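Chitin binding protein (Streptomyces lividans, PDB 5FTZ) is an AA10 copper-dependent lytic polysaccharide monooxygenase that probably binds chitin and cleaves its chains oxidatively. Local coordinates at residues G78-R84 with L135-L141; R84-T88 with L152-T156. One frame throughout, in Å; residues are numbered along the deposited sequence.

In the fold
Strand 80-87 serves both contacts, which share R84 and have centres about 13 Å apart. In contact 1 it pairs in-sheet with strand 134-140; in contact 2 its later part packs across the core against strand 148-157 of the other sheet. The two meet where L135 O lies 2.9 Å from W85 N, a probable hydrogen bond, and where L135 CB packs on F87 CE2 at 3.8 Å. Y98 OH ties them further, bonding both H137 NE2 and W85 NE1. Contact 2 lies nearer to copper: the W155 side chain is about 5 Å from a bound ion, whereas that of L135 is about 14 Å from one.

Contact 1. Residues G78-R84 with L135-L141; sequences GQSYTFR and LSHSGTL
Y81 and F83 pair with G139 and H137 as hydrogen-bonded antiparallel positions, each pair joined by two backbone bonds: Y81 N to G139 O is 2.9 Å, and F83 N to H137 O is also 2.9 Å. L141 N extends the ladder to Q79 O with an almost straight N-H (171°), although it comes from above that carbonyl's plane. Beyond it the bond from G78 N to L141 O is weak.

Apolar contacts gather on the inner face. L141 CD1 reaches Y81 CB at 3.8 Å, while its other methyl, CD2, meets CZ of F83. With CG turned away from its own carbonyl carbon (chi1 -67°), F83 lies along the neighbouring strand, G139 N and H137 O at its ring edge in plane; Y81 CD2 sits over the ring centre, 3.7 Å above the F83 plane.

Water serves the other face. One molecule bridges S80 OG (2.7 Å) and T140 OG1, a second joins T82 OG1 to S138 OG, and a third accepts from R84 NH1 and bonds S136 OG, which also lies against the bent R84 chain, 3.4 Å from its CD.

Strand 80-87 is the middle strand of a three-stranded antiparallel sheet, with strand 2-6 on its other side, where D5 forms a salt bridge with R84 NE.

Contact 2. Residues R84-T88 with L152-T156; sequences RWQFT and LAVWT
The benzo end of W85 fits a hollow made by A153 and W155 on the facing strand. Its CZ2 corner meets A153 CB at 3.7 Å, and V154 N lies at the ring edge, near its plane. The W155 methylene forms the raised side of this hollow: its CB stands 4.0 Å from the centroid of the W85 six-membered ring, a CH-pi contact over the face.

From that methylene the W155 indole runs on toward F87, because its CG is anti to the backbone N (chi1 169°) and leads the ring system out from the strand. The two indoles form an edge-to-face pair in which W155 offers its edge to the face of W85; the W85 six-membered and W155 five-membered ring centroids are 5.5 Å apart. The next bump is F87, whose CD1-CE1 edge presses onto a face of the W155 six-membered ring, with the planes inclined at 59°. At its nearest, F87 CD1 comes within 3.4 Å of W155 CH2. Thus W155 is an edge toward W85 and a face toward F87.

No hydrogen bond crosses this buried contact, but both indole N-H groups find partners nearby: W85 NE1 bonds Y98 OH, and W155 NE1 bonds T93 OG1. F96 stacks on W155 and also meets W85. The axes of strands 84-87 and 152-156 approach to 10.3 Å at 48°, a separation of facing sheets rather than of paired strands. The aromatic cluster of W85, F87 and W155 packs between the two sheets, as in the immunoglobulin-like beta sandwich of lytic polysaccharide monooxygenases.

Contact 1. Residues G78-R84 with L135-L141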
loop_
_atom_site.group_PDB
_atom_site.type_symbol
_atom_site.label_atom_id
_atom_site.label_comp_id
_atom_site.label_asym_id
_atom_site.label_seq_id
_atom_site.Cartn_x
_atom_site.Cartn_y
_atom_site.Cartn_z
ATOM N N GLY A 78 -20.722 13.193 -25.122
ATOM C CA GLY A 78 -21.359 11.896 -25.191
ATOM C C GLY A 78 -20.601 10.836 -25.967
ATOM O O GLY A 78 -21.109 9.757 -26.155
ATOM N N GLN A 79 -19.408 11.139 -26.455
ATOM C CA GLN A 79 -18.606 10.236 -27.264
ATOM C C GLN A 79 -17.473 9.688 -26.413
ATOM O O GLN A 79 -16.914 10.388 -25.550
ATOM C CB GLN A 79 -18.008 11.075 -28.402
ATOM C CG GLN A 79 -17.223 10.424 -29.486
ATOM C CD GLN A 79 -17.145 11.321 -30.743
ATOM O OE1 GLN A 79 -18.181 11.597 -31.413
ATOM N NE2 GLN A 79 -15.962 11.749 -31.071
ATOM N N SER A 80 -17.047 8.477 -26.708
ATOM C CA SER A 80 -15.873 7.906 -26.056
ATOM C C SER A 80 -14.613 8.677 -26.466
ATOM O O SER A 80 -14.498 9.216 -27.545
ATOM C CB SER A 80 -15.719 6.430 -26.401
ATOM O OG SER A 80 -14.895 5.846 -25.434
ATOM N N TYR A 81 -13.664 8.740 -25.544
ATOM C CA TYR A 81 -12.445 9.529 -25.735
ATOM C C TYR A 81 -11.299 8.851 -25.018
ATOM O O TYR A 81 -11.490 8.262 -23.953
ATOM C CB TYR A 81 -12.686 10.938 -25.199
ATOM C CG TYR A 81 -11.545 11.939 -25.406
ATOM C CD1 TYR A 81 -11.435 12.640 -26.583
ATOM C CD2 TYR A 81 -10.626 12.178 -24.423
ATOM C CE1 TYR A 81 -10.404 13.564 -26.813
ATOM C CE2 TYR A 81 -9.551 13.071 -24.589
ATOM C CZ TYR A 81 -9.468 13.775 -25.769
ATOM O OH TYR A 81 -8.396 14.667 -25.989
ATOM N N THR A 82 -10.110 8.891 -25.599
ATOM C CA THR A 82 -8.899 8.398 -24.908
ATOM C C THR A 82 -8.285 9.487 -24.071
ATOM O O THR A 82 -7.790 10.479 -24.603
ATOM C CB THR A 82 -7.896 7.875 -25.914
ATOM O OG1 THR A 82 -8.434 6.683 -26.497
ATOM C CG2 THR A 82 -6.576 7.535 -25.265
ATOM N N PHE A 83 -8.308 9.294 -22.752
ATOM C CA PHE A 83 -7.633 10.184 -21.822
ATOM C C PHE A 83 -6.235 9.641 -21.644
ATOM O O PHE A 83 -6.065 8.412 -21.548
ATOM C CB PHE A 83 -8.410 10.240 -20.482
ATOM C CG PHE A 83 -9.723 10.892 -20.615
ATOM C CD1 PHE A 83 -10.861 10.142 -20.971
ATOM C CD2 PHE A 83 -9.860 12.244 -20.426
ATOM C CE1 PHE A 83 -12.077 10.757 -21.139
ATOM C CE2 PHE A 83 -11.094 12.852 -20.581
ATOM C CZ PHE A 83 -12.192 12.104 -20.947
ATOM N N ARG A 84 -5.213 10.501 -21.657
ATOM C CA ARG A 84 -3.862 10.016 -21.608
ATOM C C ARG A 84 -3.001 10.862 -20.667
ATOM O O ARG A 84 -3.032 12.104 -20.728
ATOM C CB ARG A 84 -3.267 10.033 -23.007
ATOM C CG ARG A 84 -1.896 9.409 -23.123
ATOM C CD ARG A 84 -1.417 9.236 -24.569
ATOM N NE ARG A 84 -1.041 10.486 -25.144
ATOM C CZ ARG A 84 -1.026 10.764 -26.451
ATOM N NH1 ARG A 84 -1.409 9.858 -27.350
ATOM N NH2 ARG A 84 -0.648 11.960 -26.857
ATOM N N LEU A 135 -0.100 6.216 -20.027
ATOM C CA LEU A 135 -1.353 5.516 -19.736
ATOM C C LEU A 135 -2.441 6.114 -20.529
ATOM O O LEU A 135 -2.744 7.330 -20.357
ATOM C CB LEU A 135 -1.719 5.591 -18.257
ATOM C CG LEU A 135 -3.040 4.928 -17.875
ATOM C CD1 LEU A 135 -3.123 3.434 -18.140
ATOM C CD2 LEU A 135 -3.275 5.181 -16.404
ATOM N N SER A 136 -3.133 5.300 -21.322
ATOM C CA SER A 136 -4.260 5.714 -22.126
ATOM C C SER A 136 -5.447 4.884 -21.683
ATOM O O SER A 136 -5.348 3.649 -21.594
ATOM C CB SER A 136 -4.005 5.430 -23.587
ATOM O OG SER A 136 -3.014 6.270 -24.127
ATOM N N HIS A 137 -6.561 5.512 -21.368
ATOM C CA HIS A 137 -7.784 4.788 -21.031
ATOM C C HIS A 137 -9.010 5.513 -21.539
ATOM O O HIS A 137 -9.028 6.744 -21.635
ATOM C CB HIS A 137 -7.857 4.361 -19.606
ATOM C CG HIS A 137 -7.592 5.434 -18.582
ATOM N ND1 HIS A 137 -7.022 5.127 -17.380
ATOM C CD2 HIS A 137 -7.769 6.767 -18.568
ATOM C CE1 HIS A 137 -6.900 6.221 -16.636
ATOM N NE2 HIS A 137 -7.309 7.241 -17.351
ATOM N N SER A 138 -10.029 4.736 -21.871
ATOM C CA SER A 138 -11.223 5.258 -22.542
ATOM C C SER A 138 -12.304 5.594 -21.559
ATOM O O SER A 138 -12.700 4.728 -20.735
ATOM C CB SER A 138 -11.778 4.217 -23.496
ATOM O OG SER A 138 -10.822 3.856 -24.477
ATOM N N GLY A 139 -12.881 6.787 -21.670
ATOM C CA GLY A 139 -14.071 7.190 -20.931
ATOM C C GLY A 139 -15.015 7.950 -21.823
ATOM O O GLY A 139 -14.649 8.471 -22.873
ATOM N N THR A 140 -16.255 8.035 -21.383
ATOM C CA THR A 140 -17.243 8.737 -22.194
ATOM C C THR A 140 -17.361 10.183 -21.739
ATOM O O THR A 140 -17.577 10.462 -20.559
ATOM C CB THR A 140 -18.619 8.051 -22.054
ATOM O OG1 THR A 140 -18.406 6.685 -22.354
ATOM C CG2 THR A 140 -19.629 8.633 -22.976
ATOM N N LEU A 141 -17.219 11.080 -22.696
ATOM C CA LEU A 141 -17.300 12.504 -22.409
ATOM C C LEU A 141 -18.709 12.837 -21.945
ATOM O O LEU A 141 -19.698 12.228 -22.449
ATOM C CB LEU A 141 -16.966 13.288 -23.648
ATOM C CG LEU A 141 -15.470 13.254 -24.049
ATOM C CD1 LEU A 141 -15.262 13.697 -25.478
ATOM C CD2 LEU A 141 -14.663 14.072 -23.041
HETATM O O HOH W 1 -15.853 5.087 -23.048
HETATM O O HOH W 2 -8.231 4.609 -24.731
HETATM O O HOH W 3 -3.071 7.275 -26.923
#

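Contact 2. Residues R84-T88 with L152-T156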
loop_
_atom_site.group_PDB
_atom_site.type_symbol
_atom_site.label_atom_id
_atom_site.label_comp_id
_atom_site.label_asym_id
_atom_site.label_seq_id
_atom_site.Cartn_x
_atom_site.Cartn_y
_atom_site.Cartn_z
ATOM N N ARG A 84 -5.213 10.501 -21.657
ATOM C CA ARG A 84 -3.862 10.016 -21.608
ATOM C C ARG A 84 -3.001 10.862 -20.667
ATOM O O ARG A 84 -3.032 12.104 -20.728
ATOM C CB ARG A 84 -3.267 10.033 -23.007
ATOM C CG ARG A 84 -1.896 9.409 -23.123
ATOM C CD ARG A 84 -1.417 9.236 -24.569
ATOM N NE ARG A 84 -1.041 10.486 -25.144
ATOM C CZ ARG A 84 -1.026 10.764 -26.451
ATOM N NH1 ARG A 84 -1.409 9.858 -27.350
ATOM N NH2 ARG A 84 -0.648 11.960 -26.857
ATOM N N TRP A 85 -2.251 10.154 -19.838
ATOM C CA TRP A 85 -1.256 10.699 -18.929
ATOM C C TRP A 85 0.109 10.349 -19.429
ATOM O O TRP A 85 0.361 9.196 -19.896
ATOM C CB TRP A 85 -1.387 10.109 -17.519
ATOM C CG TRP A 85 -2.581 10.630 -16.719
ATOM C CD1 TRP A 85 -3.902 10.235 -16.886
ATOM C CD2 TRP A 85 -2.601 11.639 -15.738
ATOM N NE1 TRP A 85 -4.712 10.938 -16.070
ATOM C CE2 TRP A 85 -3.947 11.766 -15.285
ATOM C CE3 TRP A 85 -1.617 12.407 -15.143
ATOM C CZ2 TRP A 85 -4.302 12.725 -14.310
ATOM C CZ3 TRP A 85 -1.969 13.332 -14.169
ATOM C CH2 TRP A 85 -3.308 13.457 -13.743
ATOM N N GLN A 86 1.051 11.238 -19.174
ATOM C CA GLN A 86 2.487 10.966 -19.356
ATOM C C GLN A 86 3.110 11.100 -17.994
ATOM O O GLN A 86 2.849 12.073 -17.260
ATOM C CB GLN A 86 3.125 11.993 -20.298
ATOM C CG GLN A 86 2.536 12.015 -21.684
ATOM C CD GLN A 86 2.785 10.819 -22.561
ATOM O OE1 GLN A 86 3.574 9.936 -22.225
ATOM N NE2 GLN A 86 2.117 10.796 -23.700
ATOM N N PHE A 87 3.888 10.099 -17.542
ATOM C CA PHE A 87 4.479 10.147 -16.236
ATOM C C PHE A 87 6.028 10.239 -16.312
ATOM O O PHE A 87 6.640 9.611 -17.165
ATOM C CB PHE A 87 4.138 8.871 -15.471
ATOM C CG PHE A 87 2.665 8.636 -15.316
ATOM C CD1 PHE A 87 1.892 9.399 -14.486
ATOM C CD2 PHE A 87 2.020 7.662 -16.077
ATOM C CE1 PHE A 87 0.533 9.154 -14.367
ATOM C CE2 PHE A 87 0.676 7.435 -15.956
ATOM C CZ PHE A 87 -0.084 8.182 -15.107
ATOM N N THR A 88 6.605 11.001 -15.421
ATOM C CA THR A 88 8.046 11.003 -15.217
ATOM C C THR A 88 8.420 10.161 -14.002
ATOM O O THR A 88 9.601 9.814 -13.874
ATOM C CB THR A 88 8.582 12.419 -15.026
ATOM O OG1 THR A 88 7.927 13.012 -13.916
ATOM C CG2 THR A 88 8.254 13.290 -16.228
ATOM N N LEU A 152 -11.000 18.634 -15.376
ATOM C CA LEU A 152 -10.013 18.463 -14.284
ATOM C C LEU A 152 -9.733 17.007 -14.110
ATOM O O LEU A 152 -10.660 16.222 -13.830
ATOM C CB LEU A 152 -10.522 19.092 -12.986
ATOM C CG LEU A 152 -9.640 18.847 -11.763
ATOM C CD1 LEU A 152 -8.342 19.579 -11.861
ATOM C CD2 LEU A 152 -10.382 19.215 -10.487
ATOM N N ALA A 153 -8.460 16.630 -14.239
ATOM C CA ALA A 153 -7.988 15.277 -14.030
ATOM C C ALA A 153 -7.224 15.239 -12.750
ATOM O O ALA A 153 -6.383 16.098 -12.504
ATOM C CB ALA A 153 -7.126 14.887 -15.220
ATOM N N VAL A 154 -7.549 14.268 -11.919
ATOM C CA VAL A 154 -6.916 14.100 -10.621
ATOM C C VAL A 154 -6.376 12.686 -10.488
ATOM O O VAL A 154 -7.122 11.714 -10.625
ATOM C CB VAL A 154 -7.893 14.441 -9.493
ATOM C CG1 VAL A 154 -7.113 14.393 -8.168
ATOM C CG2 VAL A 154 -8.543 15.820 -9.659
ATOM N N TRP A 155 -5.069 12.591 -10.252
ATOM C CA TRP A 155 -4.362 11.322 -10.065
ATOM C C TRP A 155 -3.964 11.189 -8.600
ATOM O O TRP A 155 -3.144 11.936 -8.134
ATOM C CB TRP A 155 -3.141 11.321 -10.977
ATOM C CG TRP A 155 -2.171 10.210 -10.713
ATOM C CD1 TRP A 155 -2.456 8.945 -10.317
ATOM C CD2 TRP A 155 -0.740 10.255 -10.902
ATOM N NE1 TRP A 155 -1.275 8.201 -10.188
ATOM C CE2 TRP A 155 -0.228 8.986 -10.594
ATOM C CE3 TRP A 155 0.145 11.254 -11.335
ATOM C CZ2 TRP A 155 1.144 8.712 -10.640
ATOM C CZ3 TRP A 155 1.467 10.950 -11.438
ATOM C CH2 TRP A 155 1.953 9.705 -11.079
ATOM N N THR A 156 -4.578 10.240 -7.890
ATOM C CA THR A 156 -4.301 10.076 -6.469
ATOM C C THR A 156 -3.293 8.968 -6.242
ATOM O O THR A 156 -3.447 7.853 -6.749
ATOM C CB THR A 156 -5.564 9.822 -5.688
ATOM O OG1 THR A 156 -6.467 10.942 -5.847
ATOM C CG2 THR A 156 -5.275 9.604 -4.188
#